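Local coordinates for F5/8 type C domain protein (Bacteroides ovatus, PDB 4ZRX) that is a putative alpha-L-fucosidase that probably removes fucose from glycans and carries an F5/8 type C domain, a fold that often binds carbohydrate, at residues T170-L173 against T174-E178; A203-Q206 against T207-L211; F538-I541 against M542-P545; D471-N474 against L475-G479. All blocks are in the same frame, centred on the assembly; numbering follows the deposited sequence.

Overall arrangement
Contacts 1 and 2 belong to neighbouring helices of the alpha-L-fucosidase barrel. Their centres are about 12 Å apart, and they touch where Thr170 packs on Thr207 and Leu173 on Ile208. Both are partly buried and rest on helical backbone bonds, with a threonine hydroxyl beside a carbonyl in each. Contacts 3 and 4 are surface contacts in loops of the F5/8 type C domain, on the other side of the chain's centre. Their centres lie about 23 Å apart and they do not touch. Contact 3 depends on turn bonds and a bridging water. Contact 4 depends on an asparagine amide and an arginine, both tied to strand 580-584.

Contact 1 of 4, residues T170-L173 against T174-E178; sequences TELL and TNYGE
Thr170 and Thr174 lie side by side and point the same way at the C-terminal end of helix 158-174, one of the outer helices of the TIM barrel. CG2 of Thr170 comes within 3.7 Å of OG1 of Thr174. That hydroxyl donates to the carbonyl one turn back, with Thr174 OG1 2.8 Å from Thr170 O. The chi1 of -62° sets OG1 beside the threonine's own backbone N, which turns the hydroxyl back along the helix. Thr170 repeats the habit, since its OG1 is bonded to Ile166 O. The carbonyl of Glu171 is gripped twice, from one face of its plane. Asn175 N gives the straighter bond, 3.0 Å from Glu171 O. Thr174 N, at 3.3 Å from Glu171 O, stands well above the carbonyl plane. The carboxylate of Glu171 is engaged elsewhere, by Thr107, Trp105 and Ala108. Beyond the helix, the ring of Tyr176 turns back toward it. Leu172 O lies at the ring edge, near its plane, 3.5 Å from Tyr176 CD2. The leucine side chain approaches the ring more loosely, CD2 of Leu172 lying 4.3 Å from CE2 of Tyr176. Val127 of helix 126-137 touches both residues, and Tyr176 OH is bonded to Asp125. Leu173 faces helix 201-211. A water joins the last helical turn to the loop that leads to strand 181-184. It accepts from Tyr176 N and donates to Gly177 O and to Leu172 O, the last at 2.8 Å.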
loop_
_atom_site.group_PDB
_atom_site.type_symbol
_atom_site.label_atom_id
_atom_site.label_comp_id
_atom_site.label_asym_id
_atom_site.label_seq_id
_atom_site.Cartn_x
_atom_site.Cartn_y
_atom_site.Cartn_z
ATOM N N THR A 170 -7.232 4.831 27.816
ATOM C CA THR A 170 -8.051 4.042 28.723
ATOM C C THR A 170 -9.503 4.130 28.336
ATOM O O THR A 170 -10.174 3.146 28.300
ATOM C CB THR A 170 -7.817 4.476 30.177
ATOM O OG1 THR A 170 -6.430 4.281 30.512
ATOM C CG2 THR A 170 -8.731 3.721 31.151
ATOM N N GLU A 171 -9.987 5.297 27.925
ATOM C CA GLU A 171 -11.377 5.342 27.462
ATOM C C GLU A 171 -11.606 4.425 26.250
ATOM O O GLU A 171 -12.586 3.616 26.171
ATOM C CB GLU A 171 -11.767 6.785 27.102
ATOM C CG GLU A 171 -11.865 7.666 28.302
ATOM C CD GLU A 171 -11.904 9.148 27.995
ATOM O OE1 GLU A 171 -11.445 9.595 26.871
ATOM O OE2 GLU A 171 -12.360 9.888 28.937
ATOM N N LEU A 172 -10.709 4.555 25.280
ATOM C CA LEU A 172 -10.828 3.794 24.038
ATOM C C LEU A 172 -10.736 2.300 24.245
ATOM O O LEU A 172 -11.374 1.543 23.521
ATOM C CB LEU A 172 -9.796 4.283 22.992
ATOM C CG LEU A 172 -9.954 5.717 22.472
ATOM C CD1 LEU A 172 -8.808 6.102 21.610
ATOM C CD2 LEU A 172 -11.239 5.807 21.700
ATOM N N LEU A 173 -9.964 1.913 25.251
ATOM C CA LEU A 173 -9.716 0.501 25.507
ATOM C C LEU A 173 -10.627 -0.112 26.567
ATOM O O LEU A 173 -10.498 -1.299 26.867
ATOM C CB LEU A 173 -8.252 0.306 25.887
ATOM C CG LEU A 173 -7.201 0.710 24.834
ATOM C CD1 LEU A 173 -5.860 0.197 25.242
ATOM C CD2 LEU A 173 -7.487 0.326 23.453
ATOM N N THR A 174 -11.507 0.697 27.153
ATOM C CA THR A 174 -12.463 0.269 28.198
ATOM C C THR A 174 -13.888 0.231 27.664
ATOM O O THR A 174 -14.631 -0.778 27.812
ATOM C CB THR A 174 -12.379 1.183 29.376
ATOM O OG1 THR A 174 -11.061 1.125 29.941
ATOM C CG2 THR A 174 -13.450 0.769 30.488
ATOM N N ASN A 175 -14.286 1.323 26.997
ATOM C CA ASN A 175 -15.697 1.507 26.655
ATOM C C ASN A 175 -16.145 1.021 25.327
ATOM O O ASN A 175 -17.310 1.186 24.977
ATOM C CB ASN A 175 -16.031 3.007 26.755
ATOM C CG ASN A 175 -15.799 3.556 28.133
ATOM O OD1 ASN A 175 -15.370 4.705 28.295
ATOM N ND2 ASN A 175 -16.044 2.760 29.098
ATOM N N TYR A 176 -15.258 0.374 24.548
ATOM C CA TYR A 176 -15.624 -0.027 23.187
ATOM C C TYR A 176 -15.223 -1.492 22.897
ATOM O O TYR A 176 -14.702 -1.777 21.788
ATOM C CB TYR A 176 -14.915 0.935 22.220
ATOM C CG TYR A 176 -15.283 2.375 22.491
ATOM C CD1 TYR A 176 -16.522 2.895 22.059
ATOM C CD2 TYR A 176 -14.484 3.186 23.260
ATOM C CE1 TYR A 176 -16.905 4.180 22.374
ATOM C CE2 TYR A 176 -14.869 4.479 23.557
ATOM C CZ TYR A 176 -16.077 4.984 23.089
ATOM O OH TYR A 176 -16.398 6.294 23.422
ATOM N N GLY A 177 -15.457 -2.383 23.864
ATOM C CA GLY A 177 -15.251 -3.801 23.609
ATOM C C GLY A 177 -13.794 -4.146 23.291
ATOM O O GLY A 177 -12.885 -3.411 23.609
ATOM N N GLU A 178 -13.605 -5.266 22.616
ATOM C CA GLU A 178 -12.290 -5.788 22.324
ATOM C C GLU A 178 -11.638 -5.000 21.192
ATOM O O GLU A 178 -12.290 -4.670 20.205
ATOM C CB GLU A 178 -12.385 -7.265 21.881
ATOM C CG GLU A 178 -12.702 -8.305 22.887
ATOM C CD GLU A 178 -12.382 -9.701 22.302
ATOM O OE1 GLU A 178 -12.216 -9.863 21.032
ATOM O OE2 GLU A 178 -12.186 -10.575 23.127
HETATM O O HOH W 1 -12.718 -0.747 24.462
#

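Contact 2 of 4, residues A203-Q206 against T207-L211; sequences AFYQ and TIQRL
In the beta-alpha-beta unit of strand 181-184, helix 201-211 and strand 216-219, Tyr205 and Gln209 meet one helical turn apart. The amide nitrogen of Gln209 sits over one face of the tyrosine ring. This NE2 is 3.1 Å above the ring plane of Tyr205, over the centre, and the amide is tilted 40° from the ring. CG of Gln209 adds a CH-pi contact to the same ring, 4.2 Å from the Tyr205 centroid. With CG anti to the backbone N (chi1 -164°), the tyrosine ring stands out from the helix, and the Gln209 side chain runs back to lie against it. NE2 of Gln209 also makes a weak bond to Tyr205 O, a second, minor restraint on the amide. Replacing Tyr205 with a serine would probably leave the Gln209 amide without the face it rests on and freer to turn. Ile208 CB lies at the edge of the ring, 4.5 Å from Tyr205 CD1. The tyrosine also touches Met217 of strand 216-219. Ordinary helix bonds run beneath: Ile208 N to Phe204 O at 3.1 Å, Gln209 N to Tyr205 O at 2.9 Å and Arg210 N to Gln206 O at 3.0 Å. Thr207 N likewise donates to Ala203 O, and OG1 of Thr207, a buried residue, lies 3.0 Å from Ala203 O. Thr207 faces Thr170 of helix 158-174, while Ile208 reaches Val182, Phe184 and Met217. Helix 201-211 thus has a polar outer side and an apolar side laid on the strands, as is usual for the helices of a TIM barrel.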
loop_
_atom_site.group_PDB
_atom_site.type_symbol
_atom_site.label_atom_id
_atom_site.label_comp_id
_atom_site.label_asym_id
_atom_site.label_seq_id
_atom_site.Cartn_x
_atom_site.Cartn_y
_atom_site.Cartn_z
ATOM N N ALA A 203 4.349 2.840 29.775
ATOM C CA ALA A 203 3.073 2.951 30.473
ATOM C C ALA A 203 1.909 2.796 29.520
ATOM O O ALA A 203 0.877 2.229 29.894
ATOM C CB ALA A 203 2.977 4.269 31.268
ATOM N N PHE A 204 2.057 3.295 28.288
ATOM C CA PHE A 204 1.001 3.133 27.298
ATOM C C PHE A 204 0.862 1.653 27.021
ATOM O O PHE A 204 -0.254 1.114 26.884
ATOM C CB PHE A 204 1.296 3.839 25.969
ATOM C CG PHE A 204 1.594 5.328 26.060
ATOM C CD1 PHE A 204 1.353 6.078 27.219
ATOM C CD2 PHE A 204 2.066 5.992 24.929
ATOM C CE1 PHE A 204 1.644 7.436 27.260
ATOM C CE2 PHE A 204 2.367 7.336 24.952
ATOM C CZ PHE A 204 2.165 8.074 26.152
ATOM N N TYR A 205 1.991 0.978 26.905
ATOM C CA TYR A 205 1.942 -0.477 26.649
ATOM C C TYR A 205 1.322 -1.268 27.779
ATOM O O TYR A 205 0.567 -2.218 27.550
ATOM C CB TYR A 205 3.348 -1.023 26.302
ATOM C CG TYR A 205 3.361 -2.416 25.644
ATOM C CD1 TYR A 205 2.261 -2.922 24.947
ATOM C CD2 TYR A 205 4.492 -3.195 25.726
ATOM C CE1 TYR A 205 2.322 -4.198 24.322
ATOM C CE2 TYR A 205 4.552 -4.465 25.181
ATOM C CZ TYR A 205 3.474 -4.955 24.474
ATOM O OH TYR A 205 3.546 -6.206 23.890
ATOM N N GLN A 206 1.631 -0.887 29.019
ATOM C CA GLN A 206 1.033 -1.569 30.171
ATOM C C GLN A 206 -0.481 -1.399 30.206
ATOM O O GLN A 206 -1.202 -2.367 30.453
ATOM C CB GLN A 206 1.689 -1.141 31.500
ATOM C CG GLN A 206 3.204 -1.377 31.618
ATOM C CD GLN A 206 3.691 -2.718 31.079
ATOM O OE1 GLN A 206 4.606 -2.779 30.216
ATOM N NE2 GLN A 206 3.053 -3.798 31.519
ATOM N N THR A 207 -0.970 -0.226 29.770
ATOM C CA THR A 207 -2.398 0.007 29.690
ATOM C C THR A 207 -3.039 -0.912 28.706
ATOM O O THR A 207 -4.076 -1.513 28.978
ATOM C CB THR A 207 -2.666 1.483 29.331
ATOM O OG1 THR A 207 -2.069 2.321 30.317
ATOM C CG2 THR A 207 -4.161 1.820 29.248
ATOM N N ILE A 208 -2.430 -1.002 27.522
ATOM C CA ILE A 208 -2.950 -1.847 26.480
ATOM C C ILE A 208 -3.022 -3.297 26.942
ATOM O O ILE A 208 -4.040 -3.969 26.806
ATOM C CB ILE A 208 -2.062 -1.724 25.187
ATOM C CG1 ILE A 208 -2.183 -0.334 24.591
ATOM C CG2 ILE A 208 -2.397 -2.827 24.233
ATOM C CD1 ILE A 208 -1.120 -0.046 23.487
ATOM N N GLN A 209 -1.928 -3.773 27.503
ATOM C CA GLN A 209 -1.856 -5.170 27.966
ATOM C C GLN A 209 -2.889 -5.509 29.046
ATOM O O GLN A 209 -3.429 -6.634 29.075
ATOM C CB GLN A 209 -0.457 -5.474 28.477
ATOM C CG GLN A 209 0.547 -5.615 27.368
ATOM C CD GLN A 209 1.929 -5.851 27.893
ATOM O OE1 GLN A 209 2.221 -6.955 28.344
ATOM N NE2 GLN A 209 2.772 -4.842 27.894
ATOM N N ARG A 210 -3.172 -4.547 29.907
ATOM C CA ARG A 210 -4.100 -4.779 31.013
ATOM C C ARG A 210 -5.513 -4.822 30.534
ATOM O O ARG A 210 -6.260 -5.716 30.907
ATOM C CB ARG A 210 -3.929 -3.723 32.089
ATOM C CG ARG A 210 -4.943 -3.861 33.215
ATOM C CD ARG A 210 -4.533 -3.035 34.401
ATOM N NE ARG A 210 -4.117 -1.707 33.981
ATOM C CZ ARG A 210 -4.925 -0.690 33.723
ATOM N NH1 ARG A 210 -6.244 -0.789 33.870
ATOM N NH2 ARG A 210 -4.396 0.456 33.334
ATOM N N LEU A 211 -5.886 -3.848 29.688
ATOM C CA LEU A 211 -7.233 -3.733 29.167
ATOM C C LEU A 211 -7.563 -4.594 27.996
ATOM O O LEU A 211 -8.720 -4.987 27.815
ATOM C CB LEU A 211 -7.509 -2.282 28.820
ATOM C CG LEU A 211 -7.380 -1.335 30.028
ATOM C CD1 LEU A 211 -7.513 0.118 29.596
ATOM C CD2 LEU A 211 -8.395 -1.631 31.114
#

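Contact 3 of 4, residues F538-I541 against M542-P545; sequences FSNI and MHNP
Asn540 holds His543 and Asn544 through its backbone carbonyl and its side chain. The backbone bonds come first. Residues 538 to 541 form a type II beta turn, and Asn540 takes its third position with a positive phi of 67°. A second turn follows at once, closed by His543 N to Asn540 O at 2.9 Å. This donor stands above the carbonyl plane. Asn544 N adds weak bonds to Asn540 O and to Ile541 O.

The side chains of Asn540 and His543 cross at about a right angle, their planes 44° apart. OD1 of Asn540 lies in the plane of the imidazole, at the edge, 3.2 Å from CD2 of His543. The other end of the amide is bridged by water, which accepts from Asn540 ND2 at 3.0 Å and from Asn544 ND2 at 3.1 Å.

Van der Waals contacts and a CA-H...O contact complete the set. Ile541 CA lies 3.4 Å from Asn544 O, and Ile541 CG1 is 3.7 Å from the same oxygen. The selenium of the selenomethionine Met542 folds back to 4.0 Å from CA of Asn540. Ile541 and Phe538 face inward onto Tyr503. The consecutive tight turns form part of the loop joining strands 530-532 and 548-552 of the F5/8 type C beta-sandwich.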
loop_
_atom_site.group_PDB
_atom_site.type_symbol
_atom_site.label_atom_id
_atom_site.label_comp_id
_atom_site.label_asym_id
_atom_site.label_seq_id
_atom_site.Cartn_x
_atom_site.Cartn_y
_atom_site.Cartn_z
ATOM N N PHE A 538 6.508 24.684 -30.931
ATOM C CA PHE A 538 5.971 24.420 -29.590
ATOM C C PHE A 538 6.781 25.309 -28.677
ATOM O O PHE A 538 7.789 24.882 -28.083
ATOM C CB PHE A 538 6.176 22.963 -29.212
ATOM C CG PHE A 538 5.325 21.992 -29.975
ATOM C CD1 PHE A 538 3.939 22.137 -30.015
ATOM C CD2 PHE A 538 5.913 20.916 -30.636
ATOM C CE1 PHE A 538 3.159 21.213 -30.713
ATOM C CE2 PHE A 538 5.140 19.994 -31.335
ATOM C CZ PHE A 538 3.752 20.154 -31.388
ATOM N N SER A 539 6.393 26.582 -28.641
ATOM C CA SER A 539 7.253 27.590 -28.050
ATOM C C SER A 539 7.506 27.282 -26.574
ATOM O O SER A 539 6.574 26.907 -25.849
ATOM C CB SER A 539 6.675 28.985 -28.219
ATOM O OG SER A 539 6.708 29.297 -29.609
ATOM N N ASN A 540 8.781 27.387 -26.208
ATOM C CA ASN A 540 9.269 27.222 -24.840
ATOM C C ASN A 540 9.143 25.814 -24.267
ATOM O O ASN A 540 9.323 25.605 -23.051
ATOM C CB ASN A 540 8.576 28.241 -23.921
ATOM C CG ASN A 540 9.373 28.535 -22.657
ATOM O OD1 ASN A 540 10.608 28.725 -22.673
ATOM N ND2 ASN A 540 8.652 28.587 -21.537
ATOM N N ILE A 541 8.875 24.822 -25.129
ATOM C CA ILE A 541 8.607 23.458 -24.618
ATOM C C ILE A 541 9.807 22.849 -23.888
ATOM O O ILE A 541 9.636 22.071 -22.966
ATOM C CB ILE A 541 8.113 22.536 -25.728
ATOM C CG1 ILE A 541 7.318 21.373 -25.092
ATOM C CG2 ILE A 541 9.278 22.156 -26.681
ATOM C CD1 ILE A 541 6.238 20.908 -25.942
HETATM N N MSE A 542 11.008 23.250 -24.291
HETATM C CA MSE A 542 12.244 22.760 -23.720
HETATM C C MSE A 542 12.499 23.351 -22.335
HETATM O O MSE A 542 13.364 22.877 -21.644
HETATM C CB MSE A 542 13.439 23.000 -24.684
HETATM C CG MSE A 542 14.007 24.418 -24.712
HETATM SE SE MSE A 542 12.854 25.752 -25.633
HETATM C CE MSE A 542 14.057 25.989 -27.226
ATOM N N HIS A 543 11.750 24.384 -21.947
ATOM C CA HIS A 543 11.727 24.886 -20.580
ATOM C C HIS A 543 10.393 24.637 -19.860
ATOM O O HIS A 543 10.277 24.921 -18.685
ATOM C CB HIS A 543 12.021 26.392 -20.601
ATOM C CG HIS A 543 13.291 26.736 -21.313
ATOM N ND1 HIS A 543 14.520 26.289 -20.881
ATOM C CD2 HIS A 543 13.525 27.452 -22.444
ATOM C CE1 HIS A 543 15.461 26.735 -21.698
ATOM N NE2 HIS A 543 14.886 27.452 -22.647
ATOM N N ASN A 544 9.375 24.159 -20.565
ATOM C CA ASN A 544 8.063 23.895 -19.997
ATOM C C ASN A 544 7.404 22.738 -20.767
ATOM O O ASN A 544 6.717 22.960 -21.798
ATOM C CB ASN A 544 7.172 25.136 -20.051
ATOM C CG ASN A 544 5.744 24.847 -19.492
ATOM O OD1 ASN A 544 5.459 23.747 -19.028
ATOM N ND2 ASN A 544 4.865 25.801 -19.591
ATOM N N PRO A 545 7.626 21.501 -20.300
ATOM C CA PRO A 545 7.228 20.326 -21.082
ATOM C C PRO A 545 5.776 19.900 -20.840
ATOM O O PRO A 545 5.409 18.742 -21.105
ATOM C CB PRO A 545 8.217 19.242 -20.605
ATOM C CG PRO A 545 8.567 19.665 -19.194
ATOM C CD PRO A 545 8.613 21.154 -19.237
HETATM O O HOH W 2 5.651 28.072 -21.503
#

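Contact 4 of 4, residues D471-N474 against L475-G479; sequences DWNN and LPRSG
Asn473 meets Leu475 and Arg477 in the loop that leads into strand 481-485 of the F5/8 type C beta-sandwich. Its CB is 4.1 Å from Arg477 NH2. With CG anti to the backbone N (chi1 -178°), the amide is carried out over the chain that follows. CG lies 3.6 Å from Leu475 O. The two ends of the amide then do different work. OD1 accepts from Val582 N in strand 580-584. ND2 donates to Leu475 O at 3.0 Å, with an N-H...O angle of 139°. The bond is thus bent at the hydrogen, and the donor comes from above the carbonyl plane. The same ND2 stands over the centre of one face of the Arg477 guanidinium, 3.8 Å above its plane. An alanine here would probably leave Leu475 O and Val582 N without these mates and take away the amide nitrogen that stands over the guanidinium. Asn474 also ties the loop to strand 580-584, through OD1 to Val584 N and by backbone bonds with Val582. Leu475 packs on Val582 and Val584, and its backbone N is buried without a partner. Arg477 reaches back extended from CG to NE. Its NH2 makes a salt bridge with Glu470 and a hydrogen bond to Ile580 O. Trp472 crosses it at about a right angle, with the indole and guanidinium planes 58° apart. At the guanidinium edge, in its plane, CZ3 of Trp472 stands 3.4 Å from NH2 of Arg477.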
loop_
_atom_site.group_PDB
_atom_site.type_symbol
_atom_site.label_atom_id
_atom_site.label_comp_id
_atom_site.label_asym_id
_atom_site.label_seq_id
_atom_site.Cartn_x
_atom_site.Cartn_y
_atom_site.Cartn_z
ATOM N N ASP A 471 -7.724 15.822 -20.584
ATOM C CA ASP A 471 -8.733 16.770 -21.026
ATOM C C ASP A 471 -8.441 17.301 -22.429
ATOM O O ASP A 471 -9.325 17.872 -23.036
ATOM C CB ASP A 471 -8.871 17.917 -20.020
ATOM C CG ASP A 471 -9.389 17.438 -18.658
ATOM O OD1 ASP A 471 -10.007 16.320 -18.560
ATOM O OD2 ASP A 471 -9.163 18.190 -17.677
ATOM N N TRP A 472 -7.232 17.044 -22.933
ATOM C CA TRP A 472 -6.771 17.473 -24.269
ATOM C C TRP A 472 -6.865 16.372 -25.361
ATOM O O TRP A 472 -6.477 16.611 -26.546
ATOM C CB TRP A 472 -5.325 17.999 -24.167
ATOM C CG TRP A 472 -4.406 17.163 -23.317
ATOM C CD1 TRP A 472 -4.152 17.337 -21.992
ATOM C CD2 TRP A 472 -3.620 16.031 -23.736
ATOM N NE1 TRP A 472 -3.283 16.366 -21.542
ATOM C CE2 TRP A 472 -2.924 15.563 -22.594
ATOM C CE3 TRP A 472 -3.449 15.364 -24.958
ATOM C CZ2 TRP A 472 -2.058 14.472 -22.635
ATOM C CZ3 TRP A 472 -2.578 14.275 -25.014
ATOM C CH2 TRP A 472 -1.899 13.821 -23.838
ATOM N N ASN A 473 -7.402 15.196 -25.007
ATOM C CA ASN A 473 -7.649 14.130 -25.990
ATOM C C ASN A 473 -8.995 13.527 -25.695
ATOM O O ASN A 473 -9.199 12.993 -24.584
ATOM C CB ASN A 473 -6.583 13.042 -25.926
ATOM C CG ASN A 473 -6.794 11.941 -26.985
ATOM O OD1 ASN A 473 -6.830 12.228 -28.182
ATOM N ND2 ASN A 473 -6.914 10.696 -26.555
ATOM N N ASN A 474 -9.921 13.604 -26.649
ATOM C CA ASN A 474 -11.252 13.033 -26.448
ATOM C C ASN A 474 -11.582 11.911 -27.433
ATOM O O ASN A 474 -12.729 11.504 -27.534
ATOM C CB ASN A 474 -12.320 14.130 -26.485
ATOM C CG ASN A 474 -12.520 14.696 -27.879
ATOM O OD1 ASN A 474 -11.715 14.419 -28.801
ATOM N ND2 ASN A 474 -13.575 15.485 -28.045
ATOM N N LEU A 475 -10.570 11.403 -28.132
ATOM C CA LEU A 475 -10.720 10.226 -29.003
ATOM C C LEU A 475 -9.817 9.124 -28.431
ATOM O O LEU A 475 -8.581 9.198 -28.582
ATOM C CB LEU A 475 -10.330 10.548 -30.458
ATOM C CG LEU A 475 -10.721 9.460 -31.479
ATOM C CD1 LEU A 475 -12.235 9.284 -31.553
ATOM C CD2 LEU A 475 -10.190 9.833 -32.853
ATOM N N PRO A 476 -10.427 8.116 -27.754
ATOM C CA PRO A 476 -9.559 7.149 -27.052
ATOM C C PRO A 476 -8.579 6.486 -28.028
ATOM O O PRO A 476 -8.959 6.153 -29.166
ATOM C CB PRO A 476 -10.545 6.119 -26.457
ATOM C CG PRO A 476 -11.876 6.827 -26.382
ATOM C CD PRO A 476 -11.868 7.888 -27.481
ATOM N N ARG A 477 -7.330 6.332 -27.593
ATOM C CA ARG A 477 -6.286 5.788 -28.470
ATOM C C ARG A 477 -6.467 4.300 -28.768
ATOM O O ARG A 477 -5.855 3.792 -29.716
ATOM C CB ARG A 477 -4.892 5.999 -27.878
ATOM C CG ARG A 477 -4.586 7.446 -27.604
ATOM C CD ARG A 477 -3.134 7.689 -27.340
ATOM N NE ARG A 477 -2.946 9.099 -27.011
ATOM C CZ ARG A 477 -3.246 9.678 -25.837
ATOM N NH1 ARG A 477 -3.753 8.957 -24.811
ATOM N NH2 ARG A 477 -3.034 10.996 -25.680
ATOM N N SER A 478 -7.299 3.611 -27.965
ATOM C CA SER A 478 -7.686 2.225 -28.245
ATOM C C SER A 478 -8.234 1.996 -29.671
ATOM O O SER A 478 -8.157 0.892 -30.190
ATOM C CB SER A 478 -8.733 1.752 -27.243
ATOM O OG SER A 478 -9.983 2.388 -27.488
ATOM N N GLY A 479 -8.831 3.017 -30.267
ATOM C CA GLY A 479 -9.260 2.964 -31.656
ATOM C C GLY A 479 -8.180 3.351 -32.667
ATOM O O GLY A 479 -8.412 3.213 -33.865
#